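Local coordinates for protein acyl-CoA thioesterase II (Mycobacterium avium subsp. paratuberculosis, PDB 4R9Z) that probably hydrolyses fatty acyl-CoA thioesters and is built on a double hot-dog fold, at residues F66-D71 against D99-M104; V76-V81 against R92-R97; L15-V20 against S43-L48; S217-H222 against V267-Y272. One frame throughout, in Å; residues are numbered along the deposited sequence.

Interaction 1 of 4, residues F66-D71 against D99-M104; sequences FLRPGD and DDKILM
The hydrogen bonds between 66-71 and 99-104 all converge on one carbonyl. Leu103 O accepts Leu67 N at 2.7 Å and Arg68 N at 3.0 Å. Both donors lie in the carbonyl plane, and Arg68 N sits on a lone pair. Leu103 and Met104 both face Ala96 of strand 89-98, a classic beta bulge. Phe66 and Met104 form an antiparallel non-hydrogen-bonded pair.

The apolar contacts fall on different sides. Phe66 CD1 lies 4.2 Å from Met104 CB, the two side chains pointing the same way toward helix 39-52. Leu67 CD1 runs alongside Ile102 CG2 at 3.8 Å, and both residues also pack on the second subunit. Leu103 CD2 reaches back to Gly70 CA at 3.9 Å.

The charged side chains cross at about a right angle. Lys101 CG is anti to its backbone N (chi1 -156°), and Lys101 CD lies over one face of the Arg68 guanidinium. Arg68 NE is 3.2 Å from Lys101 CG. Arg68 NH2 and Lys101 NZ stay 4.8 Å apart.

The lysine therefore lays its methylenes against the arginine's guanidinium, and like charge probably keeps Lys101 NZ away. The backbone grip on Leu103 O carries the polar part of the contact.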
loop_
_atom_site.group_PDB
_atom_site.type_symbol
_atom_site.label_atom_id
_atom_site.label_comp_id
_atom_site.label_asym_id
_atom_site.label_seq_id
_atom_site.Cartn_x
_atom_site.Cartn_y
_atom_site.Cartn_z
ATOM N N PHE B 66 -7.278 5.008 7.347
ATOM C CA PHE B 66 -8.146 5.256 8.481
ATOM C C PHE B 66 -8.033 6.723 8.822
ATOM O O PHE B 66 -6.969 7.198 9.220
ATOM C CB PHE B 66 -7.770 4.375 9.665
ATOM C CG PHE B 66 -7.663 2.933 9.311
ATOM C CD1 PHE B 66 -8.799 2.201 9.003
ATOM C CD2 PHE B 66 -6.427 2.306 9.269
ATOM C CE1 PHE B 66 -8.709 0.865 8.660
ATOM C CE2 PHE B 66 -6.324 0.967 8.932
ATOM C CZ PHE B 66 -7.469 0.242 8.628
ATOM N N LEU B 67 -9.136 7.440 8.651
ATOM C CA LEU B 67 -9.093 8.893 8.645
ATOM C C LEU B 67 -9.611 9.488 9.934
ATOM O O LEU B 67 -9.031 10.432 10.469
ATOM C CB LEU B 67 -9.904 9.447 7.469
ATOM C CG LEU B 67 -9.500 8.974 6.074
ATOM C CD1 LEU B 67 -10.436 9.565 5.029
ATOM C CD2 LEU B 67 -8.054 9.353 5.794
ATOM N N ARG B 68 -10.717 8.942 10.416
ATOM C CA ARG B 68 -11.355 9.456 11.614
ATOM C C ARG B 68 -11.815 8.310 12.509
ATOM O O ARG B 68 -12.239 7.263 12.015
ATOM C CB ARG B 68 -12.525 10.369 11.234
ATOM C CG ARG B 68 -12.407 11.762 11.818
ATOM C CD ARG B 68 -12.599 12.859 10.780
ATOM N NE ARG B 68 -13.855 13.584 10.975
ATOM C CZ ARG B 68 -14.073 14.463 11.951
ATOM N NH1 ARG B 68 -13.119 14.731 12.833
ATOM N NH2 ARG B 68 -15.250 15.070 12.049
ATOM N N PRO B 69 -11.702 8.492 13.833
ATOM C CA PRO B 69 -12.148 7.466 14.782
ATOM C C PRO B 69 -13.664 7.313 14.783
ATOM O O PRO B 69 -14.394 8.305 14.850
ATOM C CB PRO B 69 -11.655 7.996 16.131
ATOM C CG PRO B 69 -11.539 9.462 15.939
ATOM C CD PRO B 69 -11.137 9.670 14.511
ATOM N N GLY B 70 -14.134 6.074 14.725
ATOM C CA GLY B 70 -15.559 5.825 14.658
ATOM C C GLY B 70 -16.149 5.437 15.997
ATOM O O GLY B 70 -15.458 4.907 16.867
ATOM N N ASP B 71 -17.439 5.717 16.156
ATOM C CA ASP B 71 -18.184 5.350 17.352
ATOM C C ASP B 71 -18.776 3.956 17.159
ATOM O O ASP B 71 -19.702 3.785 16.370
ATOM C CB ASP B 71 -19.287 6.379 17.618
ATOM C CG ASP B 71 -19.941 6.208 18.976
ATOM O OD1 ASP B 71 -19.830 5.115 19.569
ATOM O OD2 ASP B 71 -20.583 7.172 19.445
ATOM N N ASP B 99 -22.770 9.224 9.777
ATOM C CA ASP B 99 -23.384 10.504 9.438
ATOM C C ASP B 99 -22.593 11.202 8.330
ATOM O O ASP B 99 -22.366 10.619 7.271
ATOM C CB ASP B 99 -23.504 11.403 10.673
ATOM C CG ASP B 99 -24.862 11.288 11.345
ATOM O OD1 ASP B 99 -25.049 10.381 12.185
ATOM O OD2 ASP B 99 -25.750 12.107 11.025
ATOM N N ASP B 100 -22.176 12.438 8.562
ATOM C CA ASP B 100 -21.478 13.197 7.528
ATOM C C ASP B 100 -19.972 12.950 7.585
ATOM O O ASP B 100 -19.220 13.372 6.705
ATOM C CB ASP B 100 -21.757 14.689 7.708
ATOM C CG ASP B 100 -23.237 15.006 7.730
ATOM O OD1 ASP B 100 -24.011 14.323 7.028
ATOM O OD2 ASP B 100 -23.629 15.930 8.473
ATOM N N LYS B 101 -19.554 12.246 8.630
ATOM C CA LYS B 101 -18.153 11.939 8.881
ATOM C C LYS B 101 -17.593 10.766 8.077
ATOM O O LYS B 101 -18.155 9.675 8.095
ATOM C CB LYS B 101 -17.975 11.660 10.374
ATOM C CG LYS B 101 -16.579 11.876 10.917
ATOM C CD LYS B 101 -16.535 11.538 12.401
ATOM C CE LYS B 101 -17.517 12.400 13.185
ATOM N NZ LYS B 101 -17.801 11.838 14.536
ATOM N N ILE B 102 -16.485 11.007 7.376
ATOM C CA ILE B 102 -15.760 9.954 6.665
ATOM C C ILE B 102 -14.752 9.295 7.609
ATOM O O ILE B 102 -13.826 9.946 8.080
ATOM C CB ILE B 102 -15.016 10.500 5.432
ATOM C CG1 ILE B 102 -15.998 11.074 4.416
ATOM C CG2 ILE B 102 -14.193 9.409 4.775
ATOM C CD1 ILE B 102 -15.317 11.775 3.254
ATOM N N LEU B 103 -14.924 8.005 7.878
ATOM C CA LEU B 103 -14.075 7.309 8.837
ATOM C C LEU B 103 -12.869 6.699 8.145
ATOM O O LEU B 103 -11.739 6.796 8.625
ATOM C CB LEU B 103 -14.854 6.214 9.569
ATOM C CG LEU B 103 -16.182 6.604 10.211
ATOM C CD1 LEU B 103 -16.840 5.379 10.819
ATOM C CD2 LEU B 103 -15.978 7.694 11.249
ATOM N N MET B 104 -13.124 6.050 7.015
ATOM C CA MET B 104 -12.054 5.470 6.224
ATOM C C MET B 104 -12.402 5.489 4.747
ATOM O O MET B 104 -13.573 5.567 4.371
ATOM C CB MET B 104 -11.747 4.035 6.679
ATOM C CG MET B 104 -12.897 3.049 6.579
ATOM S SD MET B 104 -12.472 1.481 5.775
ATOM C CE MET B 104 -12.512 1.982 4.067
#

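Interaction 2 of 4, residues V76-V81 against R92-R97; sequences VDFEVV and RRVTAR
Glu79 OE1 is gripped across the hairpin by one hydrogen bond, from Arg97 NH1 at 2.9 Å, and the pair is a salt bridge. The oxygen uses its anti lone pair and lies near the guanidinium plane. That plane is turned 43° from the carboxylate. Glu79 is extended, with CG anti to its backbone N. Arg97 is straight from CG to NE, so the two run side by side. Thr95 CG2 lies over the centre of one guanidinium face.

Six backbone hydrogen bonds join the strands in mutual pairs: Asp77 with Arg97, Glu79 with Thr95, and Val81 with Arg93. The Arg97 N to Asp77 O bond is 2.8 Å.

Near Val81, Arg93 lays its guanidinium flat, with Val81 CG1 over the centre of one face. The polar end of Arg93 goes on to Glu105 of the second subunit.

The other side of the sheet is apolar. Val94 CG1 meets the Phe78 ring edge in plane, 3.8 Å from Phe78 CD2. Val76 CG1 sits over one ring face, offset toward the rim, and is 3.7 Å from Ala96 CB. Val80 CG2 and Val94 CG2 are 4.0 Å apart. Phe78 and Val94 also pack on Ala46 of helix 39-52.

These are the paired arms of the antiparallel hairpin 76-85/89-98, regular in this part, within the sheet that wraps the helix in the N-terminal hot-dog domain.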
loop_
_atom_site.group_PDB
_atom_site.type_symbol
_atom_site.label_atom_id
_atom_site.label_comp_id
_atom_site.label_asym_id
_atom_site.label_seq_id
_atom_site.Cartn_x
_atom_site.Cartn_y
_atom_site.Cartn_z
ATOM N N VAL B 76 -22.153 1.573 10.583
ATOM C CA VAL B 76 -21.370 2.298 9.584
ATOM C C VAL B 76 -21.919 2.126 8.164
ATOM O O VAL B 76 -22.207 1.009 7.732
ATOM C CB VAL B 76 -19.893 1.831 9.615
ATOM C CG1 VAL B 76 -19.095 2.444 8.469
ATOM C CG2 VAL B 76 -19.265 2.141 10.970
ATOM N N ASP B 77 -22.036 3.233 7.433
ATOM C CA ASP B 77 -22.506 3.195 6.049
ATOM C C ASP B 77 -21.343 3.069 5.074
ATOM O O ASP B 77 -20.455 3.925 5.052
ATOM C CB ASP B 77 -23.306 4.455 5.700
ATOM C CG ASP B 77 -24.473 4.693 6.637
ATOM O OD1 ASP B 77 -25.179 3.723 6.984
ATOM O OD2 ASP B 77 -24.684 5.863 7.025
ATOM N N PHE B 78 -21.365 2.023 4.253
ATOM C CA PHE B 78 -20.336 1.836 3.236
ATOM C C PHE B 78 -20.861 2.146 1.841
ATOM O O PHE B 78 -21.776 1.482 1.355
ATOM C CB PHE B 78 -19.798 0.405 3.260
ATOM C CG PHE B 78 -19.137 0.020 4.549
ATOM C CD1 PHE B 78 -19.887 -0.419 5.627
ATOM C CD2 PHE B 78 -17.758 0.085 4.680
ATOM C CE1 PHE B 78 -19.277 -0.777 6.808
ATOM C CE2 PHE B 78 -17.142 -0.272 5.862
ATOM C CZ PHE B 78 -17.902 -0.703 6.926
ATOM N N GLU B 79 -20.278 3.151 1.197
ATOM C CA GLU B 79 -20.572 3.424 -0.204
ATOM C C GLU B 79 -19.481 2.843 -1.094
ATOM O O GLU B 79 -18.294 3.080 -0.865
ATOM C CB GLU B 79 -20.706 4.928 -0.464
ATOM C CG GLU B 79 -20.974 5.263 -1.933
ATOM C CD GLU B 79 -20.881 6.749 -2.246
ATOM O OE1 GLU B 79 -20.329 7.512 -1.421
ATOM O OE2 GLU B 79 -21.341 7.149 -3.337
ATOM N N VAL B 80 -19.887 2.079 -2.104
ATOM C CA VAL B 80 -18.956 1.505 -3.072
ATOM C C VAL B 80 -19.037 2.239 -4.410
ATOM O O VAL B 80 -20.118 2.636 -4.846
ATOM C CB VAL B 80 -19.227 0.006 -3.303
ATOM C CG1 VAL B 80 -18.195 -0.590 -4.246
ATOM C CG2 VAL B 80 -19.243 -0.740 -1.985
ATOM N N VAL B 81 -17.882 2.441 -5.039
ATOM C CA VAL B 81 -17.807 3.097 -6.337
ATOM C C VAL B 81 -17.022 2.238 -7.336
ATOM O O VAL B 81 -15.975 1.690 -7.005
ATOM C CB VAL B 81 -17.167 4.493 -6.219
ATOM C CG1 VAL B 81 -16.903 5.089 -7.595
ATOM C CG2 VAL B 81 -18.064 5.411 -5.403
ATOM N N ARG B 92 -12.470 -1.104 -7.057
ATOM C CA ARG B 92 -13.515 -0.458 -6.268
ATOM C C ARG B 92 -12.959 0.595 -5.325
ATOM O O ARG B 92 -11.830 0.485 -4.854
ATOM C CB ARG B 92 -14.307 -1.494 -5.466
ATOM C CG ARG B 92 -14.972 -2.554 -6.322
ATOM C CD ARG B 92 -16.073 -1.947 -7.171
ATOM N NE ARG B 92 -16.805 -2.964 -7.916
ATOM C CZ ARG B 92 -16.653 -3.170 -9.218
ATOM N NH1 ARG B 92 -15.801 -2.426 -9.904
ATOM N NH2 ARG B 92 -17.349 -4.115 -9.833
ATOM N N ARG B 93 -13.764 1.621 -5.073
ATOM C CA ARG B 93 -13.531 2.555 -3.980
ATOM C C ARG B 93 -14.589 2.284 -2.923
ATOM O O ARG B 93 -15.745 2.046 -3.253
ATOM C CB ARG B 93 -13.632 4.009 -4.439
ATOM C CG ARG B 93 -13.586 4.999 -3.280
ATOM C CD ARG B 93 -13.970 6.426 -3.683
ATOM N NE ARG B 93 -13.680 6.756 -5.075
ATOM C CZ ARG B 93 -14.400 7.615 -5.793
ATOM N NH1 ARG B 93 -15.454 8.206 -5.244
ATOM N NH2 ARG B 93 -14.078 7.876 -7.059
ATOM N N VAL B 94 -14.199 2.277 -1.654
ATOM C CA VAL B 94 -15.176 2.148 -0.585
ATOM C C VAL B 94 -14.964 3.264 0.417
ATOM O O VAL B 94 -13.858 3.462 0.910
ATOM C CB VAL B 94 -15.094 0.794 0.132
ATOM C CG1 VAL B 94 -16.068 0.763 1.296
ATOM C CG2 VAL B 94 -15.391 -0.339 -0.836
ATOM N N THR B 95 -16.025 4.004 0.707
ATOM C CA THR B 95 -15.957 5.068 1.694
ATOM C C THR B 95 -16.868 4.715 2.860
ATOM O O THR B 95 -18.051 4.450 2.670
ATOM C CB THR B 95 -16.350 6.436 1.087
ATOM O OG1 THR B 95 -15.453 6.759 0.017
ATOM C CG2 THR B 95 -16.256 7.527 2.128
ATOM N N ALA B 96 -16.306 4.666 4.064
ATOM C CA ALA B 96 -17.097 4.341 5.249
ATOM C C ALA B 96 -17.465 5.606 6.011
ATOM O O ALA B 96 -16.608 6.426 6.326
ATOM C CB ALA B 96 -16.348 3.389 6.144
ATOM N N ARG B 97 -18.748 5.748 6.317
ATOM C CA ARG B 97 -19.235 6.942 6.988
ATOM C C ARG B 97 -20.090 6.661 8.210
ATOM O O ARG B 97 -20.792 5.654 8.285
ATOM C CB ARG B 97 -20.052 7.804 6.028
ATOM C CG ARG B 97 -19.283 8.447 4.900
ATOM C CD ARG B 97 -20.256 9.194 4.014
ATOM N NE ARG B 97 -19.599 9.960 2.963
ATOM C CZ ARG B 97 -19.436 9.536 1.715
ATOM N NH1 ARG B 97 -19.877 8.332 1.352
ATOM N NH2 ARG B 97 -18.827 10.317 0.833
#

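Interaction 3 of 4, residues L15-V20 against S43-L48; sequences LELERV and SAQALL
Leu17 points at helix 39-52 and straddles Gln45 with its two methyl branches. Its CG is anti to the carbonyl carbon (chi1 -49°), which brings both methyls to the helix. Leu17 CD2 lies against the aliphatic part of Gln45, 3.8 Å from Gln45 CG. Leu17 CD1 goes the other way, to 3.2 Å from Gln45 O and 4.1 Å from Leu48 CB. Leu17 crosses both helix side chains obliquely.

Leu15 comes in beside it, from two residues earlier in the chain. Leu15 CD2 reaches Gln45 CG at 3.8 Å, so this methylene is touched by both leucines. Helix 39-52 is the central helix of the N-terminal hot-dog domain. The leucines of 15-20 cover it at Gln45 and Leu48, while Phe78 of strand 76-85 packs on Gln45 and Ala46. Leu194 of helix 188-201 also packs on Leu15.

Leu48 turns toward the 15-20 segment. Its CD1 ends 3.8 Å from Leu15 CB and 3.2 Å from Leu15 O. Val189 and Ser193 of helix 188-201 also touch Leu48.

No hydrogen bond crosses between the segments. Gln45 is buried and its chain is extended beyond CG, so the amide runs on past Leu17 CD2, with Gln45 NE2 still 4.0 Å from it. Gln45 NE2 donates to Thr14 O and Gln28 O, and Gln45 OE1 accepts from Gln29 NE2. These three bonds hold the amide, while Leu17 O binds Arg52 NH1 farther along the helix.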
loop_
_atom_site.group_PDB
_atom_site.type_symbol
_atom_site.label_atom_id
_atom_site.label_comp_id
_atom_site.label_asym_id
_atom_site.label_seq_id
_atom_site.Cartn_x
_atom_site.Cartn_y
_atom_site.Cartn_z
ATOM N N LEU B 15 -19.766 -9.097 10.010
ATOM C CA LEU B 15 -19.172 -9.122 8.682
ATOM C C LEU B 15 -20.208 -9.392 7.598
ATOM O O LEU B 15 -19.954 -9.146 6.421
ATOM C CB LEU B 15 -18.052 -10.156 8.613
ATOM C CG LEU B 15 -16.856 -9.800 9.500
ATOM C CD1 LEU B 15 -15.689 -10.736 9.250
ATOM C CD2 LEU B 15 -16.446 -8.351 9.288
ATOM N N GLU B 16 -21.371 -9.906 7.986
ATOM C CA GLU B 16 -22.467 -10.039 7.030
ATOM C C GLU B 16 -23.195 -8.713 6.909
ATOM O O GLU B 16 -24.128 -8.427 7.662
ATOM C CB GLU B 16 -23.433 -11.149 7.434
ATOM C CG GLU B 16 -23.007 -12.529 6.949
ATOM C CD GLU B 16 -22.720 -12.563 5.459
ATOM O OE1 GLU B 16 -23.666 -12.377 4.663
ATOM O OE2 GLU B 16 -21.545 -12.773 5.084
ATOM N N LEU B 17 -22.761 -7.907 5.948
ATOM C CA LEU B 17 -23.277 -6.561 5.785
ATOM C C LEU B 17 -24.702 -6.583 5.281
ATOM O O LEU B 17 -25.097 -7.502 4.567
ATOM C CB LEU B 17 -22.407 -5.778 4.807
ATOM C CG LEU B 17 -20.906 -5.840 5.070
ATOM C CD1 LEU B 17 -20.157 -5.084 3.989
ATOM C CD2 LEU B 17 -20.598 -5.280 6.443
ATOM N N GLU B 18 -25.471 -5.565 5.649
ATOM C CA GLU B 18 -26.798 -5.381 5.085
ATOM C C GLU B 18 -26.708 -4.511 3.845
ATOM O O GLU B 18 -26.234 -3.377 3.907
ATOM C CB GLU B 18 -27.754 -4.750 6.095
ATOM C CG GLU B 18 -29.217 -4.842 5.682
ATOM C CD GLU B 18 -30.085 -3.808 6.370
ATOM O OE1 GLU B 18 -29.550 -3.038 7.200
ATOM O OE2 GLU B 18 -31.301 -3.767 6.086
ATOM N N ARG B 19 -27.153 -5.043 2.717
ATOM C CA ARG B 19 -27.202 -4.257 1.503
ATOM C C ARG B 19 -28.420 -3.335 1.524
ATOM O O ARG B 19 -29.540 -3.783 1.758
ATOM C CB ARG B 19 -27.239 -5.161 0.276
ATOM C CG ARG B 19 -27.150 -4.382 -1.006
ATOM C CD ARG B 19 -27.392 -5.243 -2.217
ATOM N NE ARG B 19 -26.256 -6.085 -2.574
ATOM C CZ ARG B 19 -25.326 -5.740 -3.460
ATOM N NH1 ARG B 19 -25.389 -4.559 -4.061
ATOM N NH2 ARG B 19 -24.330 -6.572 -3.737
ATOM N N VAL B 20 -28.194 -2.044 1.297
ATOM C CA VAL B 20 -29.281 -1.075 1.235
ATOM C C VAL B 20 -29.333 -0.398 -0.130
ATOM O O VAL B 20 -30.082 0.553 -0.333
ATOM C CB VAL B 20 -29.154 0.006 2.332
ATOM C CG1 VAL B 20 -29.279 -0.623 3.706
ATOM C CG2 VAL B 20 -27.838 0.749 2.205
ATOM N N SER B 43 -12.065 -2.135 7.951
ATOM C CA SER B 43 -11.461 -2.373 6.644
ATOM C C SER B 43 -11.878 -3.735 6.094
ATOM O O SER B 43 -11.956 -3.927 4.883
ATOM C CB SER B 43 -9.935 -2.280 6.713
ATOM O OG SER B 43 -9.373 -3.406 7.360
ATOM N N ALA B 44 -12.129 -4.684 6.989
ATOM C CA ALA B 44 -12.615 -5.999 6.585
ATOM C C ALA B 44 -14.032 -5.902 6.035
ATOM O O ALA B 44 -14.372 -6.550 5.045
ATOM C CB ALA B 44 -12.569 -6.968 7.752
ATOM N N GLN B 45 -14.855 -5.095 6.697
ATOM C CA GLN B 45 -16.217 -4.851 6.244
ATOM C C GLN B 45 -16.220 -4.147 4.892
ATOM O O GLN B 45 -16.977 -4.510 3.991
ATOM C CB GLN B 45 -16.987 -4.024 7.278
ATOM C CG GLN B 45 -17.470 -4.821 8.479
ATOM C CD GLN B 45 -18.290 -3.989 9.446
ATOM O OE1 GLN B 45 -18.064 -2.786 9.602
ATOM N NE2 GLN B 45 -19.244 -4.630 10.110
ATOM N N ALA B 46 -15.364 -3.140 4.757
ATOM C CA ALA B 46 -15.264 -2.376 3.522
ATOM C C ALA B 46 -14.802 -3.258 2.365
ATOM O O ALA B 46 -15.216 -3.066 1.223
ATOM C CB ALA B 46 -14.323 -1.206 3.704
ATOM N N LEU B 47 -13.953 -4.234 2.670
ATOM C CA LEU B 47 -13.458 -5.154 1.660
ATOM C C LEU B 47 -14.569 -6.075 1.197
ATOM O O LEU B 47 -14.661 -6.405 0.018
ATOM C CB LEU B 47 -12.291 -5.981 2.193
ATOM C CG LEU B 47 -11.738 -6.982 1.172
ATOM C CD1 LEU B 47 -11.174 -6.272 -0.057
ATOM C CD2 LEU B 47 -10.705 -7.921 1.800
ATOM N N LEU B 48 -15.420 -6.484 2.130
ATOM C CA LEU B 48 -16.568 -7.308 1.782
ATOM C C LEU B 48 -17.554 -6.509 0.946
ATOM O O LEU B 48 -18.164 -7.035 0.014
ATOM C CB LEU B 48 -17.251 -7.854 3.037
ATOM C CG LEU B 48 -16.474 -8.989 3.701
ATOM C CD1 LEU B 48 -17.004 -9.290 5.094
ATOM C CD2 LEU B 48 -16.520 -10.221 2.817
#

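Interaction 4 of 4, residues S217-H222 against V267-Y272; sequences SAQRDH and VKQEMY
The His222 imidazole is approached obliquely by two side chains of the neighbouring strand. Val267 CG1 lies 3.3 Å from His222 CE1. Gln269 NE2 gives a weak hydrogen bond of 3.3 Å to His222 ND1, with ring and amide planes 62° apart. His222 NE2 is hydrogen-bonded to Ser199 OG. Two amides meet beside it. Gln219 NE2 is 2.9 Å from Gln269 OE1, but the angle is poor and this is not a hydrogen bond. Both Gln219 NE2 and Gln269 NE2 instead bond to Ala200 O, which probably fixes how the amides are turned.

Two carboxylates meet on the other side of the sheet, their planes almost perpendicular. Asp221 OD1 and Glu270 OE1 are 2.7 Å apart, which may raise the pKa of one acid. Asp221 OD2 hydrogen-bonds to Trp225 and His63 of the second subunit, and Glu270 OE1 to Ser61 of that subunit.

The strands are antiparallel, with the register shifted by one between Gln219 and Asp221. Ala218 and Tyr272 exchange two hydrogen bonds; Tyr272 N reaches Ala218 O at 2.6 Å, nearly along the C=O axis. Glu270 O accepts twice, from Arg220 N at 2.8 Å and Asp221 N at 3.1 Å. Glu270 N returns a bond to Asp221 O from above the carbonyl plane.

Arg220 and Asp221 both face Glu270, a classic beta bulge in the antiparallel sheet of the C-terminal hot-dog domain, at the subunit interface.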
loop_
_atom_site.group_PDB
_atom_site.type_symbol
_atom_site.label_atom_id
_atom_site.label_comp_id
_atom_site.label_asym_id
_atom_site.label_seq_id
_atom_site.Cartn_x
_atom_site.Cartn_y
_atom_site.Cartn_z
ATOM N N SER B 217 -1.658 4.971 20.227
ATOM C CA SER B 217 -1.417 4.992 18.792
ATOM C C SER B 217 -2.722 4.971 18.010
ATOM O O SER B 217 -3.765 4.581 18.530
ATOM C CB SER B 217 -0.543 3.805 18.378
ATOM O OG SER B 217 -1.275 2.592 18.392
ATOM N N ALA B 218 -2.651 5.389 16.752
ATOM C CA ALA B 218 -3.776 5.261 15.837
ATOM C C ALA B 218 -3.265 4.760 14.497
ATOM O O ALA B 218 -2.243 5.230 14.001
ATOM C CB ALA B 218 -4.501 6.588 15.674
ATOM N N GLN B 219 -3.960 3.786 13.923
ATOM C CA GLN B 219 -3.575 3.276 12.619
ATOM C C GLN B 219 -3.975 4.302 11.573
ATOM O O GLN B 219 -5.065 4.863 11.640
ATOM C CB GLN B 219 -4.229 1.922 12.354
ATOM C CG GLN B 219 -4.122 0.973 13.539
ATOM C CD GLN B 219 -4.385 -0.470 13.172
ATOM O OE1 GLN B 219 -5.252 -0.767 12.353
ATOM N NE2 GLN B 219 -3.625 -1.381 13.775
ATOM N N ARG B 220 -3.097 4.541 10.603
ATOM C CA ARG B 220 -3.354 5.552 9.588
ATOM C C ARG B 220 -3.704 4.904 8.255
ATOM O O ARG B 220 -4.649 5.317 7.585
ATOM C CB ARG B 220 -2.148 6.475 9.436
ATOM C CG ARG B 220 -2.330 7.564 8.400
ATOM C CD ARG B 220 -3.582 8.377 8.654
ATOM N NE ARG B 220 -3.665 9.536 7.769
ATOM C CZ ARG B 220 -4.611 10.469 7.849
ATOM N NH1 ARG B 220 -5.561 10.373 8.767
ATOM N NH2 ARG B 220 -4.615 11.495 7.007
ATOM N N ASP B 221 -2.950 3.882 7.872
ATOM C CA ASP B 221 -3.320 3.111 6.695
ATOM C C ASP B 221 -2.885 1.651 6.773
ATOM O O ASP B 221 -1.993 1.288 7.537
ATOM C CB ASP B 221 -2.781 3.777 5.413
ATOM C CG ASP B 221 -1.280 4.018 5.438
ATOM O OD1 ASP B 221 -0.842 5.003 6.073
ATOM O OD2 ASP B 221 -0.543 3.255 4.778
ATOM N N HIS B 222 -3.556 0.820 5.981
ATOM C CA HIS B 222 -3.309 -0.614 5.936
ATOM C C HIS B 222 -3.337 -1.088 4.491
ATOM O O HIS B 222 -4.244 -0.740 3.737
ATOM C CB HIS B 222 -4.358 -1.363 6.758
ATOM C CG HIS B 222 -4.101 -2.832 6.879
ATOM N ND1 HIS B 222 -3.108 -3.350 7.683
ATOM C CD2 HIS B 222 -4.705 -3.894 6.295
ATOM C CE1 HIS B 222 -3.116 -4.666 7.595
ATOM N NE2 HIS B 222 -4.076 -5.024 6.761
ATOM N N VAL B 267 1.861 -7.656 3.704
ATOM C CA VAL B 267 1.138 -6.605 4.421
ATOM C C VAL B 267 2.040 -5.435 4.810
ATOM O O VAL B 267 3.199 -5.631 5.175
ATOM C CB VAL B 267 0.479 -7.158 5.711
ATOM C CG1 VAL B 267 -0.367 -6.096 6.380
ATOM C CG2 VAL B 267 -0.375 -8.371 5.405
ATOM N N LYS B 268 1.508 -4.218 4.720
ATOM C CA LYS B 268 2.198 -3.036 5.226
ATOM C C LYS B 268 1.223 -2.127 5.964
ATOM O O LYS B 268 0.088 -1.949 5.533
ATOM C CB LYS B 268 2.871 -2.267 4.091
ATOM C CG LYS B 268 3.935 -1.290 4.567
ATOM C CD LYS B 268 5.233 -2.005 4.900
ATOM C CE LYS B 268 5.989 -2.391 3.642
ATOM N NZ LYS B 268 7.231 -3.152 3.961
ATOM N N GLN B 269 1.669 -1.543 7.072
ATOM C CA GLN B 269 0.801 -0.688 7.870
ATOM C C GLN B 269 1.543 0.525 8.420
ATOM O O GLN B 269 2.653 0.411 8.939
ATOM C CB GLN B 269 0.186 -1.482 9.025
ATOM C CG GLN B 269 -0.773 -0.674 9.889
ATOM C CD GLN B 269 -1.352 -1.481 11.032
ATOM O OE1 GLN B 269 -1.261 -1.085 12.192
ATOM N NE2 GLN B 269 -1.948 -2.624 10.709
ATOM N N GLU B 270 0.910 1.687 8.321
ATOM C CA GLU B 270 1.475 2.910 8.866
ATOM C C GLU B 270 0.587 3.380 10.008
ATOM O O GLU B 270 -0.639 3.404 9.879
ATOM C CB GLU B 270 1.600 3.980 7.779
ATOM C CG GLU B 270 2.291 5.266 8.212
ATOM C CD GLU B 270 2.403 6.273 7.078
ATOM O OE1 GLU B 270 1.408 6.452 6.338
ATOM O OE2 GLU B 270 3.486 6.881 6.920
ATOM N N MET B 271 1.201 3.727 11.134
ATOM C CA MET B 271 0.429 4.161 12.289
ATOM C C MET B 271 1.008 5.416 12.941
ATOM O O MET B 271 2.215 5.660 12.890
ATOM C CB MET B 271 0.327 3.031 13.315
ATOM C CG MET B 271 1.636 2.640 13.971
ATOM S SD MET B 271 1.598 0.939 14.576
ATOM C CE MET B 271 1.810 0.027 13.050
ATOM N N TYR B 272 0.122 6.202 13.546
ATOM C CA TYR B 272 0.461 7.478 14.169
ATOM C C TYR B 272 0.635 7.370 15.686
ATOM O O TYR B 272 -0.217 6.813 16.380
ATOM C CB TYR B 272 -0.621 8.507 13.841
ATOM C CG TYR B 272 -0.459 9.861 14.499
ATOM C CD1 TYR B 272 0.652 10.655 14.246
ATOM C CD2 TYR B 272 -1.445 10.364 15.348
ATOM C CE1 TYR B 272 0.788 11.903 14.838
ATOM C CE2 TYR B 272 -1.319 11.607 15.942
ATOM C CZ TYR B 272 -0.202 12.373 15.686
ATOM O OH TYR B 272 -0.072 13.612 16.273
#

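Along the chain interaction 3 closes first. Interaction 1 then encloses interaction 2, and interaction 4 comes last. The first three belong to the N-terminal half. Interactions 2 and 3 have centres about 9 Å apart, where helix 39-52 meets the hairpin 76-85/89-98. The centres of interactions 1 and 2 are about 11 Å apart, with interaction 1 on the adjoining strand 101-111. Interaction 4 belongs to the C-terminal half, about 15 Å from interaction 1 between centres. The two touch where strand 58-66 runs beside strand 218-226, and Phe66 N probably bonds to Arg220 O. This seam joins the two hot-dog halves. Interactions 1, 2 and 4 also reach the second subunit.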